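Local coordinates for protein DR2417 (PDB 4XWW) that degrades RNA as a dimeric, metal-dependent nuclease of the metallo-beta-lactamase superfamily, probably trimming it from the 5' end in rRNA maturation and mRNA decay, at residues Gly217-Glu222 with His381-Glu386; Glu477-Leu482 with Val495-Ala500. All blocks are in the same frame, centred on the assembly; numbering follows the deposited sequence.

Interaction 1 of 2, residues Gly217-Glu222 with His381-Glu386; sequences GHTPSE and HASQEE. With nucleotides of chain C.
The carboxylate of Glu386 lies stacked over one face of the His218 ring, the planes 6° apart, and Glu386 CG sits over the ring centre, 3.5 Å from the centroid in a CH-pi contact. At the ring edge, near its plane, is Glu385 OE1; Thr219 O lies in the ring plane and accepts from ND1, a bond that helps fix the rotation of the imidazole. Glu386 OE1 is gripped twice, from opposite faces of its plane: Thr219 N comes in at 2.7 Å, almost straight, and Ser383 N at 2.9 Å. Glu386 OE2 accepts a hydrogen bond from Ile178 N. Ser383 is the N-cap residue of helix 384-394, and its N bond to Glu386, three residues on, is one half of a capping box; the serine side chain makes no capping bond. Thr219 OG1, anti to its carbonyl carbon (chi1 -62°), donates to His381 O at 2.7 Å and lies 2.8 Å from Ser383 OG. Gly217 O accepts from Glu385 N. The His381 ring meets RNA edge-on, NE2 donating to OP1 of U3 of chain C at 2.7 Å, while ND1 is hydrogen-bonded to Asp209 OD2, the two residues being predicted as proton acceptor and donor.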
ATOM      1  N   GLY A 217     -18.624  16.738  -3.916  1.00 17.48           N
ATOM      2  CA  GLY A 217     -19.878  16.489  -3.230  1.00 21.67           C
ATOM      3  C   GLY A 217     -19.803  16.637  -1.723  1.00 20.67           C
ATOM      4  O   GLY A 217     -18.988  17.392  -1.205  1.00 19.19           O
ATOM      5  N   HIS A 218     -20.658  15.888  -1.034  1.00 20.25           N
ATOM      6  CA  HIS A 218     -20.848  15.997   0.403  1.00 20.92           C
ATOM      7  C   HIS A 218     -20.586  14.632   1.029  1.00 19.48           C
ATOM      8  O   HIS A 218     -21.005  13.599   0.484  1.00 22.37           O
ATOM      9  CB  HIS A 218     -22.271  16.490   0.679  1.00 24.69           C
ATOM     10  CG  HIS A 218     -22.487  17.020   2.060  1.00 27.64           C
ATOM     11  ND1 HIS A 218     -22.318  16.252   3.194  1.00 25.83           N
ATOM     12  CD2 HIS A 218     -22.901  18.238   2.487  1.00 27.69           C
ATOM     13  CE1 HIS A 218     -22.593  16.984   4.260  1.00 23.38           C
ATOM     14  NE2 HIS A 218     -22.953  18.189   3.860  1.00 24.28           N
ATOM     15  N   THR A 219     -19.852  14.604   2.131  1.00 17.46           N
ATOM     16  CA  THR A 219     -19.582  13.341   2.822  1.00 18.46           C
ATOM     17  C   THR A 219     -20.906  12.796   3.349  1.00 20.44           C
ATOM     18  O   THR A 219     -21.742  13.564   3.815  1.00 20.49           O
ATOM     19  CB  THR A 219     -18.564  13.540   3.974  1.00 20.86           C
ATOM     20  OG1 THR A 219     -17.322  14.003   3.433  1.00 20.42           O
ATOM     21  CG2 THR A 219     -18.318  12.241   4.750  1.00 20.70           C
ATOM     22  N   PRO A 220     -21.125  11.472   3.253  1.00 19.38           N
ATOM     23  CA  PRO A 220     -22.406  10.948   3.747  1.00 18.55           C
ATOM     24  C   PRO A 220     -22.584  11.109   5.243  1.00 19.16           C
ATOM     25  O   PRO A 220     -21.594  11.178   5.968  1.00 21.87           O
ATOM     26  CB  PRO A 220     -22.341   9.447   3.385  1.00 20.57           C
ATOM     27  CG  PRO A 220     -21.317   9.360   2.311  1.00 31.74           C
ATOM     28  CD  PRO A 220     -20.321  10.431   2.576  1.00 24.70           C
ATOM     29  N   SER A 221     -23.838  11.174   5.677  1.00 18.38           N
ATOM     30  CA  SER A 221     -24.211  11.310   7.084  1.00 17.77           C
ATOM     31  C   SER A 221     -24.116   9.999   7.863  1.00 20.17           C
ATOM     32  O   SER A 221     -24.438   8.927   7.315  1.00 19.28           O
ATOM     33  CB  SER A 221     -25.643  11.832   7.174  1.00 22.12           C
ATOM     34  OG  SER A 221     -26.086  11.884   8.506  1.00 23.16           O
ATOM     35  N   GLU A 222     -23.746  10.073   9.144  1.00 15.62           N
ATOM     36  CA  GLU A 222     -23.793   8.875   9.983  1.00 20.79           C
ATOM     37  C   GLU A 222     -25.215   8.318  10.103  1.00 18.79           C
ATOM     38  O   GLU A 222     -25.396   7.114  10.320  1.00 21.55           O
ATOM     39  CB  GLU A 222     -23.213   9.126  11.364  1.00 18.88           C
ATOM     40  CG  GLU A 222     -21.699   9.262  11.375  1.00 15.33           C
ATOM     41  CD  GLU A 222     -20.957   7.982  10.994  1.00 19.20           C
ATOM     42  OE1 GLU A 222     -21.452   6.874  11.299  1.00 22.18           O
ATOM     43  OE2 GLU A 222     -19.860   8.091  10.403  1.00 21.28           O
ATOM     44  N   HIS A 381     -14.335  13.402   7.592  1.00 16.72           N
ATOM     45  CA  HIS A 381     -13.890  14.706   7.080  1.00 20.47           C
ATOM     46  C   HIS A 381     -14.736  15.224   5.906  1.00 19.24           C
ATOM     47  O   HIS A 381     -15.207  14.465   5.062  1.00 18.04           O
ATOM     48  CB  HIS A 381     -12.411  14.659   6.674  1.00 15.22           C
ATOM     49  CG  HIS A 381     -11.477  14.233   7.764  1.00 14.48           C
ATOM     50  ND1 HIS A 381     -10.822  15.140   8.571  1.00 15.57           N
ATOM     51  CD2 HIS A 381     -11.090  13.001   8.184  1.00 15.11           C
ATOM     52  CE1 HIS A 381     -10.060  14.487   9.431  1.00 16.66           C
ATOM     53  NE2 HIS A 381     -10.205  13.191   9.217  1.00 18.85           N
ATOM     54  N   ALA A 382     -14.876  16.547   5.869  1.00 14.37           N
ATOM     55  CA  ALA A 382     -15.586  17.293   4.831  1.00 16.63           C
ATOM     56  C   ALA A 382     -15.078  17.083   3.424  1.00 18.77           C
ATOM     57  O   ALA A 382     -13.887  17.221   3.172  1.00 18.28           O
ATOM     58  CB  ALA A 382     -15.505  18.775   5.149  1.00 18.36           C
ATOM     59  N   SER A 383     -16.003  16.829   2.502  1.00 16.71           N
ATOM     60  CA  SER A 383     -15.681  16.835   1.087  1.00 18.07           C
ATOM     61  C   SER A 383     -15.843  18.265   0.564  1.00 18.12           C
ATOM     62  O   SER A 383     -16.119  19.185   1.342  1.00 18.12           O
ATOM     63  CB  SER A 383     -16.580  15.848   0.347  1.00 16.48           C
ATOM     64  OG  SER A 383     -16.346  14.541   0.843  1.00 19.60           O
ATOM     65  N   GLN A 384     -15.675  18.445  -0.744  1.00 19.90           N
ATOM     66  CA  GLN A 384     -15.607  19.791  -1.333  1.00 17.56           C
ATOM     67  C   GLN A 384     -16.817  20.683  -1.032  1.00 18.77           C
ATOM     68  O   GLN A 384     -16.649  21.879  -0.751  1.00 19.91           O
ATOM     69  CB  GLN A 384     -15.412  19.691  -2.865  1.00 19.34           C
ATOM     70  CG  GLN A 384     -14.029  19.193  -3.256  1.00 19.25           C
ATOM     71  CD  GLN A 384     -13.875  18.952  -4.760  1.00 25.57           C
ATOM     72  OE1 GLN A 384     -14.818  19.120  -5.529  1.00 21.30           O
ATOM     73  NE2 GLN A 384     -12.680  18.541  -5.171  1.00 29.63           N
ATOM     74  N   GLU A 385     -18.033  20.138  -1.101  1.00 17.38           N
ATOM     75  CA  GLU A 385     -19.205  20.985  -0.845  1.00 20.55           C
ATOM     76  C   GLU A 385     -19.147  21.565   0.566  1.00 18.77           C
ATOM     77  O   GLU A 385     -19.458  22.753   0.785  1.00 20.57           O
ATOM     78  CB  GLU A 385     -20.505  20.196  -1.045  1.00 21.39           C
ATOM     79  CG  GLU A 385     -20.920  20.097  -2.492  1.00 27.57           C
ATOM     80  CD  GLU A 385     -22.205  19.317  -2.671  1.00 45.62           C
ATOM     81  OE1 GLU A 385     -22.963  19.175  -1.680  1.00 34.72           O
ATOM     82  OE2 GLU A 385     -22.444  18.838  -3.799  1.00 46.36           O
ATOM     83  N   GLU A 386     -18.724  20.734   1.517  1.00 19.08           N
ATOM     84  CA  GLU A 386     -18.654  21.178   2.899  1.00 20.40           C
ATOM     85  C   GLU A 386     -17.517  22.166   3.100  1.00 19.26           C
ATOM     86  O   GLU A 386     -17.686  23.182   3.778  1.00 17.93           O
ATOM     87  CB  GLU A 386     -18.510  19.984   3.826  1.00 18.96           C
ATOM     88  CG  GLU A 386     -19.684  19.027   3.733  1.00 17.64           C
ATOM     89  CD  GLU A 386     -19.251  17.604   3.995  1.00 22.22           C
ATOM     90  OE1 GLU A 386     -18.837  16.934   3.020  1.00 23.27           O
ATOM     91  OE2 GLU A 386     -19.286  17.177   5.174  1.00 22.78           O
TER
ATOM     92  P     U C   3      -8.308  10.833  11.459  1.00 29.94           P
ATOM     93  OP1   U C   3      -9.656  11.318  11.087  1.00 27.55           O
ATOM     94  OP2   U C   3      -7.245  11.805  11.803  1.00 34.04           O
ATOM     95  O5'   U C   3      -8.485   9.801  12.656  1.00 29.98           O
ATOM     96  C5'   U C   3      -9.280   8.618  12.485  1.00 32.79           C
ATOM     97  C4'   U C   3      -8.579   7.440  13.110  1.00 47.85           C
ATOM     98  O4'   U C   3      -7.650   6.865  12.151  1.00 58.92           O
ATOM     99  C3'   U C   3      -7.765   7.765  14.360  1.00 49.04           C
ATOM    100  O3'   U C   3      -7.980   6.770  15.346  1.00 40.49           O
ATOM    101  C2'   U C   3      -6.324   7.738  13.859  1.00 53.66           C
ATOM    102  O2'   U C   3      -5.384   7.384  14.854  1.00 50.29           O
ATOM    103  C1'   U C   3      -6.402   6.665  12.776  1.00 58.16           C
ATOM    104  N1    U C   3      -5.347   6.789  11.765  1.00 49.66           N
ATOM    105  C2    U C   3      -4.617   5.658  11.456  1.00 49.36           C
ATOM    106  O2    U C   3      -4.825   4.574  11.973  1.00 48.16           O
ATOM    107  N3    U C   3      -3.637   5.844  10.515  1.00 42.51           N
ATOM    108  C4    U C   3      -3.315   7.017   9.865  1.00 48.93           C
ATOM    109  O4    U C   3      -2.401   7.020   9.038  1.00 48.32           O
ATOM    110  C5    U C   3      -4.111   8.142  10.244  1.00 47.76           C
ATOM    111  C6    U C   3      -5.073   7.994  11.162  1.00 45.59           C
ATOM    112  P     U C   2     -11.976   8.704   7.151  1.00 27.37           P
ATOM    113  OP1   U C   2     -12.526   8.848   8.518  1.00 28.63           O
ATOM    114  OP2   U C   2     -12.260   9.739   6.132  1.00 31.19           O
ATOM    115  O5'   U C   2     -10.391   8.566   7.218  1.00 33.40           O
ATOM    116  C5'   U C   2      -9.751   7.680   8.150  1.00 30.51           C
ATOM    117  C4'   U C   2      -8.465   8.289   8.656  1.00 24.77           C
ATOM    118  O4'   U C   2      -7.449   8.246   7.614  1.00 29.14           O
ATOM    119  C3'   U C   2      -8.550   9.748   9.101  1.00 25.18           C
ATOM    120  O3'   U C   2      -7.771   9.912  10.275  1.00 30.94           O
ATOM    121  C2'   U C   2      -7.872  10.497   7.958  1.00 27.91           C
ATOM    122  O2'   U C   2      -7.310  11.728   8.362  1.00 25.61           O
ATOM    123  C1'   U C   2      -6.796   9.493   7.557  1.00 32.00           C
ATOM    124  N1    U C   2      -6.263   9.686   6.203  1.00 34.84           N
ATOM    125  C2    U C   2      -4.899   9.553   6.027  1.00 44.10           C
ATOM    126  O2    U C   2      -4.137   9.281   6.938  1.00 49.94           O
ATOM    127  N3    U C   2      -4.463   9.753   4.742  1.00 47.55           N
ATOM    128  C4    U C   2      -5.227  10.065   3.639  1.00 48.46           C
ATOM    129  O4    U C   2      -4.681  10.212   2.544  1.00 56.93           O
ATOM    130  C5    U C   2      -6.627  10.190   3.903  1.00 34.78           C
ATOM    131  C6    U C   2      -7.086  10.000   5.146  1.00 36.22           C
TER
HETATM  132  O   HOH W   1     -17.950  19.183  -5.547  1.00 38.14           O

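Interaction 2 of 2, residues Glu477-Leu482 with Val495-Ala500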
ATOM      1  N   GLU A 477      18.512  -6.817   0.710  1.00 41.46           N
ATOM      2  CA  GLU A 477      19.640  -7.571   0.182  1.00 47.35           C
ATOM      3  C   GLU A 477      20.182  -8.609   1.155  1.00 49.26           C
ATOM      4  O   GLU A 477      21.023  -9.428   0.783  1.00 51.71           O
ATOM      5  CB  GLU A 477      20.754  -6.606  -0.227  1.00 43.57           C
ATOM      6  CG  GLU A 477      20.337  -5.591  -1.286  1.00 50.47           C
ATOM      7  CD  GLU A 477      20.199  -6.202  -2.671  1.00 53.41           C
ATOM      8  OE1 GLU A 477      20.616  -7.364  -2.854  1.00 49.17           O
ATOM      9  OE2 GLU A 477      19.677  -5.517  -3.579  1.00 55.64           O
ATOM     10  N   GLY A 478      19.695  -8.586   2.394  1.00 43.91           N
ATOM     11  CA  GLY A 478      20.227  -9.469   3.421  1.00 47.24           C
ATOM     12  C   GLY A 478      21.655  -9.051   3.725  1.00 53.38           C
ATOM     13  O   GLY A 478      22.090  -7.990   3.283  1.00 55.36           O
ATOM     14  N   LEU A 479      22.405  -9.861   4.463  1.00 53.03           N
ATOM     15  CA  LEU A 479      23.779  -9.462   4.748  1.00 52.61           C
ATOM     16  C   LEU A 479      24.809 -10.581   4.666  1.00 57.72           C
ATOM     17  O   LEU A 479      24.503 -11.763   4.839  1.00 62.13           O
ATOM     18  CB  LEU A 479      23.877  -8.820   6.131  1.00 58.35           C
ATOM     19  CG  LEU A 479      24.008  -9.806   7.287  1.00 54.86           C
ATOM     20  CD1 LEU A 479      24.757  -9.183   8.422  1.00 50.21           C
ATOM     21  CD2 LEU A 479      22.634 -10.191   7.728  1.00 55.55           C
ATOM     22  N   LEU A 480      26.044 -10.164   4.404  1.00 53.42           N
ATOM     23  CA  LEU A 480      27.209 -11.034   4.445  1.00 60.05           C
ATOM     24  C   LEU A 480      28.285 -10.392   5.303  1.00 59.86           C
ATOM     25  O   LEU A 480      28.810  -9.330   4.964  1.00 54.84           O
ATOM     26  CB  LEU A 480      27.740 -11.303   3.038  1.00 60.95           C
ATOM     27  CG  LEU A 480      27.177 -12.575   2.410  1.00 63.23           C
ATOM     28  CD1 LEU A 480      27.712 -12.791   1.004  1.00 59.26           C
ATOM     29  CD2 LEU A 480      27.542 -13.733   3.307  1.00 62.04           C
ATOM     30  N   ILE A 481      28.599 -11.023   6.427  1.00 57.97           N
ATOM     31  CA  ILE A 481      29.699 -10.549   7.246  1.00 62.84           C
ATOM     32  C   ILE A 481      30.952 -11.383   6.963  1.00 67.87           C
ATOM     33  O   ILE A 481      31.012 -12.579   7.260  1.00 74.25           O
ATOM     34  CB  ILE A 481      29.345 -10.568   8.754  1.00 70.57           C
ATOM     35  CG1 ILE A 481      30.612 -10.600   9.614  1.00 66.58           C
ATOM     36  CG2 ILE A 481      28.404 -11.704   9.087  1.00 71.39           C
ATOM     37  CD1 ILE A 481      31.070  -9.228  10.043  1.00 58.02           C
ATOM     38  N   LEU A 482      31.937 -10.738   6.349  1.00 66.31           N
ATOM     39  CA  LEU A 482      33.195 -11.382   6.011  1.00 69.19           C
ATOM     40  C   LEU A 482      34.278 -10.959   6.977  1.00 74.87           C
ATOM     41  O   LEU A 482      34.649  -9.792   7.029  1.00 74.20           O
ATOM     42  CB  LEU A 482      33.631 -11.026   4.593  1.00 73.72           C
ATOM     43  CG  LEU A 482      32.580 -10.873   3.502  1.00 70.88           C
ATOM     44  CD1 LEU A 482      32.992  -9.729   2.602  1.00 74.10           C
ATOM     45  CD2 LEU A 482      32.466 -12.155   2.708  1.00 67.14           C
ATOM     46  N   VAL A 495      29.594 -15.286   7.104  1.00 69.11           N
ATOM     47  CA  VAL A 495      28.281 -15.497   7.705  1.00 69.46           C
ATOM     48  C   VAL A 495      27.215 -14.701   6.954  1.00 61.94           C
ATOM     49  O   VAL A 495      27.380 -13.509   6.693  1.00 57.64           O
ATOM     50  CB  VAL A 495      28.243 -15.112   9.190  1.00 62.33           C
ATOM     51  CG1 VAL A 495      26.833 -15.334   9.753  1.00 57.56           C
ATOM     52  CG2 VAL A 495      29.280 -15.894   9.973  1.00 60.30           C
ATOM     53  N   ALA A 496      26.129 -15.386   6.604  1.00 61.17           N
ATOM     54  CA  ALA A 496      25.024 -14.788   5.864  1.00 59.29           C
ATOM     55  C   ALA A 496      23.727 -14.855   6.660  1.00 53.88           C
ATOM     56  O   ALA A 496      23.429 -15.873   7.281  1.00 61.17           O
ATOM     57  CB  ALA A 496      24.851 -15.492   4.527  1.00 60.47           C
ATOM     58  N   ARG A 497      22.954 -13.774   6.644  1.00 47.08           N
ATOM     59  CA  ARG A 497      21.598 -13.816   7.185  1.00 50.51           C
ATOM     60  C   ARG A 497      20.631 -13.152   6.209  1.00 46.57           C
ATOM     61  O   ARG A 497      20.902 -12.067   5.702  1.00 49.24           O
ATOM     62  CB  ARG A 497      21.524 -13.145   8.558  1.00 60.12           C
ATOM     63  CG  ARG A 497      21.812 -14.078   9.705  1.00 62.66           C
ATOM     64  CD  ARG A 497      20.770 -15.169   9.745  1.00 68.12           C
ATOM     65  NE  ARG A 497      19.814 -14.949  10.821  1.00 71.28           N
ATOM     66  CZ  ARG A 497      19.707 -15.731  11.888  1.00 73.26           C
ATOM     67  NH1 ARG A 497      20.489 -16.795  12.011  1.00 72.33           N
ATOM     68  NH2 ARG A 497      18.811 -15.455  12.826  1.00 78.13           N
ATOM     69  N   GLY A 498      19.523 -13.835   5.932  1.00 42.55           N
ATOM     70  CA  GLY A 498      18.558 -13.393   4.937  1.00 38.74           C
ATOM     71  C   GLY A 498      19.148 -13.148   3.558  1.00 41.99           C
ATOM     72  O   GLY A 498      18.619 -12.351   2.787  1.00 40.29           O
ATOM     73  N   PHE A 499      20.245 -13.827   3.235  1.00 41.60           N
ATOM     74  CA  PHE A 499      20.868 -13.650   1.927  1.00 44.23           C
ATOM     75  C   PHE A 499      20.379 -14.697   0.931  1.00 47.22           C
ATOM     76  O   PHE A 499      19.801 -14.364  -0.104  1.00 52.68           O
ATOM     77  CB  PHE A 499      22.394 -13.719   2.033  1.00 46.88           C
ATOM     78  CG  PHE A 499      23.087 -13.705   0.702  1.00 49.62           C
ATOM     79  CD1 PHE A 499      22.881 -12.664  -0.190  1.00 53.05           C
ATOM     80  CD2 PHE A 499      23.936 -14.738   0.338  1.00 53.39           C
ATOM     81  CE1 PHE A 499      23.510 -12.653  -1.420  1.00 58.55           C
ATOM     82  CE2 PHE A 499      24.572 -14.731  -0.883  1.00 54.60           C
ATOM     83  CZ  PHE A 499      24.361 -13.689  -1.766  1.00 56.65           C
ATOM     84  N   ALA A 500      20.619 -15.961   1.263  1.00 43.88           N
ATOM     85  CA  ALA A 500      20.242 -17.092   0.424  1.00 48.03           C
ATOM     86  C   ALA A 500      20.173 -18.331   1.296  1.00 47.56           C
ATOM     87  O   ALA A 500      20.691 -18.334   2.414  1.00 47.54           O
ATOM     88  CB  ALA A 500      21.237 -17.282  -0.701  1.00 56.23           C
TER
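Val495 O receives the shortest polar bond of the contact, 2.8 Å from Ile481 N and nearly along the C=O axis, and it also draws a CA-H...O contact from Leu480 CA at 3.3 Å. Val495 N returns a bond to Ile481 O, and Leu479 and Arg497 exchange a second reciprocal pair, so hydrogen-bonded pairs flank the non-hydrogen-bonded pair Leu480-Ala496 in an antiparallel hairpin. On the face bearing Leu479 and Ile481, side chains lie side by side with their partners. Leu479 has CG between its backbone N and carbonyl carbon (chi1 84°), and its CD2 reaches Arg497 CB at 3.3 Å; Ile481 CG2 presses on Val495 CB at 3.4 Å, tighter than usual. On the other face, Leu480 CD2 is equally close to Ala496 CB, while its CD1 lies 4.1 Å above the Phe499 ring, offset toward the rim. Gly478, the first residue after helix 465-477, has positive phi, and its CA makes a CA-H...O contact with Gly498 O. Strand 479-485 is the middle strand of its sheet, with 552-556 on its far side; helix 504-523 covers Leu480 and Phe499 through Ile510 and Leu506, whereas the Leu479 face packs on Leu479 and Ile554 of the second subunit, whose Asp470 forms a salt bridge with Arg497 NE.

Overall arrangement
From the N terminus, strands of the metallo-beta-lactamase fold precede 217-222, which leads into helix 222-234. The chain then passes through the parallel sheet of the beta-CASP region and returns at 381-386, so interaction 1 closes a loop of 158 residues and ties the start of helix 384-394 to the loop after strand 205-209, with His381 close to the zinc site. Later the chain enters the C-terminal domain, where interaction 2 closes a short hairpin with 12 residues between its segments. The two loops follow in series, neither nesting nor crossing. Their centres are 51 Å apart on opposite sides of the chain's centre: one reaches the bound RNA through His381, the other forms part of the dimer interface.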